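Local coordinates for RimK domain protein ATP-grasp (Sphaerobacter thermophilus, PDB 5I47) that probably binds ATP and metal ions as a RimK-type ATP-grasp ligase, and may attach an amino acid to a carboxylate-bearing substrate, at the interface of chains A and B. Numbering follows the deposited sequence. Chains: chain A/B, RimK domain protein ATP-grasp.

Contact 1: the interface of chains A and B. Residues chain A 93, 111, 113, 134; chain B 64, 67, 71.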
loop_
_atom_site.group_PDB
_atom_site.type_symbol
_atom_site.label_atom_id
_atom_site.label_comp_id
_atom_site.label_asym_id
_atom_site.label_seq_id
_atom_site.Cartn_x
_atom_site.Cartn_y
_atom_site.Cartn_z
HETATM N N MSE A 93 -3.918 -8.839 -0.367
HETATM C CA MSE A 93 -3.839 -9.271 1.024
HETATM C C MSE A 93 -5.088 -8.859 1.783
HETATM O O MSE A 93 -5.698 -9.664 2.487
HETATM C CB MSE A 93 -2.601 -8.687 1.705
HETATM C CG MSE A 93 -2.498 -9.021 3.187
HETATM SE SE MSE A 93 -2.278 -10.936 3.527
HETATM C CE MSE A 93 -3.927 -11.310 4.510
ATOM N N VAL A 111 1.147 -16.434 3.092
ATOM C CA VAL A 111 1.817 -15.146 2.952
ATOM C C VAL A 111 3.298 -15.366 3.247
ATOM O O VAL A 111 3.674 -15.671 4.381
ATOM C CB VAL A 111 1.211 -14.089 3.882
ATOM C CG1 VAL A 111 1.592 -12.692 3.413
ATOM C CG2 VAL A 111 -0.301 -14.247 3.956
ATOM N N PHE A 113 7.288 -14.043 3.154
ATOM C CA PHE A 113 8.057 -12.808 3.239
ATOM C C PHE A 113 9.519 -12.999 2.849
ATOM O O PHE A 113 10.367 -12.183 3.223
ATOM C CB PHE A 113 7.944 -12.218 4.647
ATOM C CG PHE A 113 6.545 -11.808 5.017
ATOM C CD1 PHE A 113 5.663 -12.723 5.570
ATOM C CD2 PHE A 113 6.106 -10.511 4.794
ATOM C CE1 PHE A 113 4.375 -12.351 5.900
ATOM C CE2 PHE A 113 4.819 -10.134 5.121
ATOM C CZ PHE A 113 3.952 -11.056 5.673
ATOM N N LEU A 134 1.601 -8.767 -3.269
ATOM C CA LEU A 134 0.629 -8.397 -2.245
ATOM C C LEU A 134 -0.381 -7.379 -2.767
ATOM O O LEU A 134 -1.574 -7.467 -2.454
ATOM C CB LEU A 134 1.344 -7.860 -1.008
ATOM C CG LEU A 134 2.084 -8.911 -0.184
ATOM C CD1 LEU A 134 2.719 -8.271 1.046
ATOM C CD2 LEU A 134 1.141 -10.042 0.217
ATOM N N GLU B 64 5.256 -4.361 3.038
ATOM C CA GLU B 64 5.011 -5.732 3.473
ATOM C C GLU B 64 5.299 -5.937 4.955
ATOM O O GLU B 64 4.790 -6.897 5.546
ATOM C CB GLU B 64 5.831 -6.721 2.642
ATOM C CG GLU B 64 7.316 -6.452 2.610
ATOM C CD GLU B 64 7.734 -5.660 1.385
ATOM O OE1 GLU B 64 6.969 -4.762 0.960
ATOM O OE2 GLU B 64 8.826 -5.946 0.841
ATOM N N VAL B 67 2.167 -5.167 6.489
ATOM C CA VAL B 67 1.380 -6.384 6.286
ATOM C C VAL B 67 1.758 -7.439 7.316
ATOM O O VAL B 67 0.893 -8.142 7.854
ATOM C CB VAL B 67 1.567 -6.907 4.847
ATOM C CG1 VAL B 67 1.114 -8.356 4.738
ATOM C CG2 VAL B 67 0.806 -6.037 3.857
ATOM N N LEU B 71 -0.731 -9.042 10.197
ATOM C CA LEU B 71 -0.991 -10.476 10.260
ATOM C C LEU B 71 -0.655 -11.028 11.637
ATOM O O LEU B 71 -1.472 -11.715 12.261
ATOM C CB LEU B 71 -0.185 -11.200 9.180
ATOM C CG LEU B 71 -0.799 -11.237 7.786
ATOM C CD1 LEU B 71 0.253 -11.586 6.753
ATOM C CD2 LEU B 71 -1.942 -12.240 7.758
#
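At the interface between the two copies of the protein, helix 63-74 of chain B packs B:Val67 and B:Leu71 into an apolar patch of chain A. The patch is formed by A:Met93, A:Val111, A:Phe113 and A:Leu134, and may help hold a dimer together. CD1 of B:Leu71 faces mainly A:Val111 and A:Phe113, and CD2 faces the end of A:Met93. B:Leu71 CD1 meets A:Val111 tip to tip, 3.8 Å from A:Val111 CG1. B:Leu71 CD1 also lies at the edge of the A:Phe113 ring, in the ring plane, 3.9 Å from A:Phe113 CZ. B:Leu71 CD2 sits 3.9 Å from CE of A:Met93, which is modelled as selenomethionine. The chain of A:Met93 starts with CG anti to the backbone N (chi1 176°). It then bends at chi2 (64°) and again at chi3, which carries CE to B:Leu71 CD2. B:Val67 CG1 is 4.0 Å from A:Met93 CG. B:Val67 CG1 is also 4.0 Å from A:Leu134 CD1, in an end-on approach of the two side chains. The A:Phe113 ring lies obliquely to B:Val67. A:Phe113 CE2 and A:Leu134 CD1 also approach B:Glu64, at its backbone O and CB, but that residue is poorly ordered and both contacts count for less. Replacing A:Phe113 with an alanine would probably open a gap beside B:Leu71 CD1 and B:Val67 CG1, leaving both methyls less firmly packed. The chain A patch is assembled from helix 92-101, the end of strand 109-112 and two loop positions. Successive turns of helix 63-74, in the LysX-like N-terminal region of chain B, lie against it.

Contact 2: the interface of chains A and B. Residues chain A 111-112, 117, 121; chain B 40-42.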
loop_
_atom_site.group_PDB
_atom_site.type_symbol
_atom_site.label_atom_id
_atom_site.label_comp_id
_atom_site.label_asym_id
_atom_site.label_seq_id
_atom_site.Cartn_x
_atom_site.Cartn_y
_atom_site.Cartn_z
ATOM N N VAL A 111 1.147 -16.434 3.092
ATOM C CA VAL A 111 1.817 -15.146 2.952
ATOM C C VAL A 111 3.298 -15.366 3.247
ATOM O O VAL A 111 3.674 -15.671 4.381
ATOM C CB VAL A 111 1.211 -14.089 3.882
ATOM C CG1 VAL A 111 1.592 -12.692 3.413
ATOM C CG2 VAL A 111 -0.301 -14.247 3.956
ATOM N N CYS A 112 4.140 -15.213 2.229
ATOM C CA CYS A 112 5.559 -15.528 2.324
ATOM C C CYS A 112 6.381 -14.256 2.200
ATOM O O CYS A 112 6.208 -13.491 1.245
ATOM C CB CYS A 112 5.959 -16.525 1.239
ATOM S SG CYS A 112 4.912 -17.990 1.245
ATOM N N ALA A 117 10.683 -18.890 2.457
ATOM C CA ALA A 117 9.279 -19.077 2.808
ATOM C C ALA A 117 8.439 -19.466 1.600
ATOM O O ALA A 117 7.456 -20.201 1.742
ATOM C CB ALA A 117 8.725 -17.806 3.443
ATOM N N ALA A 121 6.205 -22.903 1.446
ATOM C CA ALA A 121 4.770 -22.949 1.189
ATOM C C ALA A 121 4.455 -23.788 -0.042
ATOM O O ALA A 121 3.465 -24.529 -0.056
ATOM C CB ALA A 121 4.220 -21.533 1.030
ATOM N N LEU B 40 9.454 -16.713 6.887
ATOM C CA LEU B 40 8.098 -16.679 7.425
ATOM C C LEU B 40 7.095 -16.898 6.297
ATOM O O LEU B 40 6.954 -16.054 5.407
ATOM C CB LEU B 40 7.838 -15.357 8.144
ATOM C CG LEU B 40 8.532 -15.181 9.496
ATOM C CD1 LEU B 40 8.231 -13.814 10.077
ATOM C CD2 LEU B 40 8.091 -16.271 10.453
ATOM N N ALA B 41 6.403 -18.035 6.337
ATOM C CA ALA B 41 5.285 -18.343 5.447
ATOM C C ALA B 41 4.036 -18.438 6.321
ATOM O O ALA B 41 3.717 -19.503 6.857
ATOM C CB ALA B 41 5.528 -19.631 4.663
ATOM N N LEU B 42 3.327 -17.320 6.456
ATOM C CA LEU B 42 2.208 -17.205 7.379
ATOM C C LEU B 42 0.905 -17.663 6.739
ATOM O O LEU B 42 0.667 -17.460 5.545
ATOM C CB LEU B 42 2.061 -15.763 7.869
ATOM C CG LEU B 42 2.844 -15.347 9.116
ATOM C CD1 LEU B 42 4.325 -15.659 8.986
ATOM C CD2 LEU B 42 2.637 -13.864 9.397
#
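A:Val111 and B:Leu42 both have extended backbones, with psi 113° and 145°, and present their peptide groups to each other. They form an antiparallel beta bridge between strand 109-112 of chain A and the short strand 41-42 of chain B. Two backbone hydrogen bonds close the pair. A:Val111 N donates to B:Leu42 O over 2.7 Å. In return, B:Leu42 N donates to A:Val111 O, also over 2.7 Å. Because main-chain atoms make both bonds, the pairing probably depends little on side-chain identity.

A:Cys112 and B:Ala41 form the next antiparallel bridge. The chi1 of A:Cys112 (-53°) sets SG beside its own backbone N and anti to the carbonyl carbon. From there A:Cys112 SG touches B:Ala41 CB at 3.8 Å. SG may also give a weak hydrogen bond to A:Ala117 O within chain A. Helix 115-125 supplies small side chains behind this pair. B:Ala41 CB packs 3.9 Å from A:Ala117 CB, and A:Ala121 lies one helical turn further on. The small size of these alanines probably lets the helix come near the added strand. A:Ala117 CB also touches the backbone carbonyl of the residue before B:Ala41, lying 3.2 Å from B:Leu40 O.

The C-alpha centres of contact 1 and contact 2 lie about 9 Å apart, so the two form adjoining parts of one surface. They share A:Val111, and with it strand 109-112 of chain A. On the chain B side they use different elements, helix 63-74 in contact 1 and strand 41-42 in contact 2. The interface is two-fold symmetric, and each contact recurs with the chains exchanged. Combined packing and strand pairing would suit a stable dimer, although the structure alone does not show that the pair forms in solution.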